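Long-range contact in histidine kinase (Methanosarcina mazei, PDB 3LIA), which is probably a membrane-bound sensor that phosphorylates a protein histidine from ATP, represented here by what appears to be its double-Cache sensory region: residues G246-M251 and V267-M272. Numbering follows the deposited sequence.
Sequences GKTVIM and VPKEEM
Thr248 opens the contact by accepting, through its carbonyl O, a 3.1 Å hydrogen bond from Lys269 N. The donor sits above the carbonyl plane, 35° out of it. Lys269 is also where the partner chain turns out of its strand into a weakly bonded helical turn. The two side chains run side by side in the same direction, and the threonine methyl CG2 lies on the side facing Lys269 CD, 3.7 Å from it. Lys269 CG is anti to its own N, chi1 -175°, which carries the aliphatic chain along the threonine toward strand 236-242, where NZ forms a salt bridge with Glu239.

Val249 pairs with Pro268 in an antiparallel non-hydrogen-bonded pair, where proline's missing N-H takes no bond from this strand. Val249 CG1 rests 4.0 Å from Pro268 CA, and Val249 CA makes a CA-H...O contact of 3.3 Å with Val267 O.

Ile250 and Val267 form the hydrogen-bonded pair next along. Ile250 N gives a bond to Val267 O (2.7 Å), and Val267 N returns one to Ile250 O (2.8 Å); both are nearly straight. Both side chains are buried on the face that Thr248 and Lys269 share; Ile250 CD1 lies 4.2 Å from Lys269 CD, and Tyr15 of the long helix 13-49 packs against both Ile250 and Lys269.

This is the open end of the hairpin 247-256/261-268, the central pair in the four-stranded sheet of what is, as in double-Cache domains, the second lobe in sequence. Three backbone bonds fix the register, while the lysine's methylenes pack on threonine and isoleucine and its charge is met by Glu239, so where the chain leaves the sheet, backbone bonding gives way to nonpolar side-chain packing and a salt bridge.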
loop_
_atom_site.group_PDB
_atom_site.type_symbol
_atom_site.label_atom_id
_atom_site.label_comp_id
_atom_site.label_asym_id
_atom_site.label_seq_id
_atom_site.Cartn_x
_atom_site.Cartn_y
_atom_site.Cartn_z
ATOM N N GLY A 246 -20.026 -12.013 27.441
ATOM C CA GLY A 246 -19.389 -13.286 27.825
ATOM C C GLY A 246 -18.708 -14.029 26.671
ATOM O O GLY A 246 -18.176 -15.105 26.859
ATOM N N LYS A 247 -18.736 -13.472 25.473
ATOM C CA LYS A 247 -18.137 -14.185 24.327
ATOM C C LYS A 247 -16.649 -13.974 24.163
ATOM O O LYS A 247 -16.137 -12.848 24.312
ATOM C CB LYS A 247 -18.838 -13.843 23.052
ATOM C CG LYS A 247 -20.223 -14.459 22.973
ATOM C CD LYS A 247 -21.088 -13.585 22.067
ATOM C CE LYS A 247 -22.290 -14.307 21.569
ATOM N NZ LYS A 247 -23.082 -13.301 20.785
ATOM N N THR A 248 -15.946 -15.077 23.924
ATOM C CA THR A 248 -14.499 -15.020 23.634
ATOM C C THR A 248 -14.212 -15.319 22.155
ATOM O O THR A 248 -14.787 -16.229 21.589
ATOM C CB THR A 248 -13.720 -16.026 24.467
ATOM O OG1 THR A 248 -14.007 -15.797 25.858
ATOM C CG2 THR A 248 -12.201 -15.842 24.221
ATOM N N VAL A 249 -13.335 -14.519 21.538
ATOM C CA VAL A 249 -12.821 -14.845 20.215
ATOM C C VAL A 249 -11.286 -14.951 20.304
ATOM O O VAL A 249 -10.637 -14.346 21.193
ATOM C CB VAL A 249 -13.238 -13.779 19.162
ATOM C CG1 VAL A 249 -14.762 -13.795 18.970
ATOM C CG2 VAL A 249 -12.776 -12.355 19.607
ATOM N N ILE A 250 -10.709 -15.736 19.404
ATOM C CA ILE A 250 -9.276 -15.719 19.255
ATOM C C ILE A 250 -8.950 -14.924 17.952
ATOM O O ILE A 250 -9.521 -15.188 16.881
ATOM C CB ILE A 250 -8.677 -17.122 19.158
ATOM C CG1 ILE A 250 -9.247 -18.057 20.267
ATOM C CG2 ILE A 250 -7.129 -17.041 19.225
ATOM C CD1 ILE A 250 -8.923 -17.514 21.689
ATOM N N MET A 251 -8.059 -13.951 18.073
ATOM C CA MET A 251 -7.694 -13.118 16.920
ATOM C C MET A 251 -6.248 -13.516 16.537
ATOM O O MET A 251 -5.287 -13.275 17.304
ATOM C CB MET A 251 -7.862 -11.617 17.264
ATOM C CG MET A 251 -7.249 -10.711 16.237
ATOM S SD MET A 251 -7.069 -8.984 16.788
ATOM C CE MET A 251 -8.751 -8.698 17.365
ATOM N N VAL A 267 -11.696 -15.905 15.307
ATOM C CA VAL A 267 -12.497 -17.122 15.471
ATOM C C VAL A 267 -13.139 -17.257 16.873
ATOM O O VAL A 267 -12.482 -17.137 17.860
ATOM C CB VAL A 267 -11.647 -18.383 15.241
ATOM C CG1 VAL A 267 -12.598 -19.642 15.116
ATOM C CG2 VAL A 267 -10.750 -18.240 13.990
ATOM N N PRO A 268 -14.445 -17.500 16.932
ATOM C CA PRO A 268 -15.119 -17.741 18.205
ATOM C C PRO A 268 -14.520 -18.954 18.860
ATOM O O PRO A 268 -14.523 -20.029 18.273
ATOM C CB PRO A 268 -16.571 -18.007 17.784
ATOM C CG PRO A 268 -16.718 -17.331 16.404
ATOM C CD PRO A 268 -15.369 -17.568 15.771
ATOM N N LYS A 269 -13.958 -18.748 20.031
ATOM C CA LYS A 269 -13.215 -19.770 20.763
ATOM C C LYS A 269 -13.958 -21.107 20.900
ATOM O O LYS A 269 -13.336 -22.170 20.874
ATOM C CB LYS A 269 -12.881 -19.260 22.166
ATOM C CG LYS A 269 -11.985 -20.194 23.003
ATOM C CD LYS A 269 -11.594 -19.509 24.300
ATOM C CE LYS A 269 -11.072 -20.475 25.374
ATOM N NZ LYS A 269 -9.603 -20.460 25.590
ATOM N N GLU A 270 -15.279 -21.045 21.045
ATOM C CA GLU A 270 -16.069 -22.256 21.300
ATOM C C GLU A 270 -16.147 -23.063 20.013
ATOM O O GLU A 270 -16.147 -24.301 20.036
ATOM C CB GLU A 270 -17.469 -21.882 21.828
ATOM C CG GLU A 270 -18.418 -21.192 20.828
ATOM C CD GLU A 270 -18.230 -19.660 20.674
ATOM O OE1 GLU A 270 -17.187 -19.082 21.112
ATOM O OE2 GLU A 270 -19.142 -19.026 20.101
ATOM N N GLU A 271 -16.176 -22.360 18.877
ATOM C CA GLU A 271 -16.321 -23.029 17.601
ATOM C C GLU A 271 -15.077 -23.835 17.336
ATOM O O GLU A 271 -15.122 -24.841 16.622
ATOM C CB GLU A 271 -16.554 -22.035 16.473
ATOM C CG GLU A 271 -17.831 -21.236 16.605
ATOM C CD GLU A 271 -18.087 -20.369 15.404
ATOM O OE1 GLU A 271 -17.360 -20.524 14.403
ATOM O OE2 GLU A 271 -19.015 -19.519 15.453
ATOM N N MET A 272 -13.969 -23.402 17.926
ATOM C CA MET A 272 -12.692 -24.028 17.669
ATOM C C MET A 272 -12.485 -25.260 18.493
ATOM O O MET A 272 -11.644 -26.090 18.174
ATOM C CB MET A 272 -11.561 -23.066 17.945
ATOM C CG MET A 272 -11.261 -22.189 16.794
ATOM S SD MET A 272 -9.723 -21.344 17.158
ATOM C CE MET A 272 -8.621 -22.723 17.447
#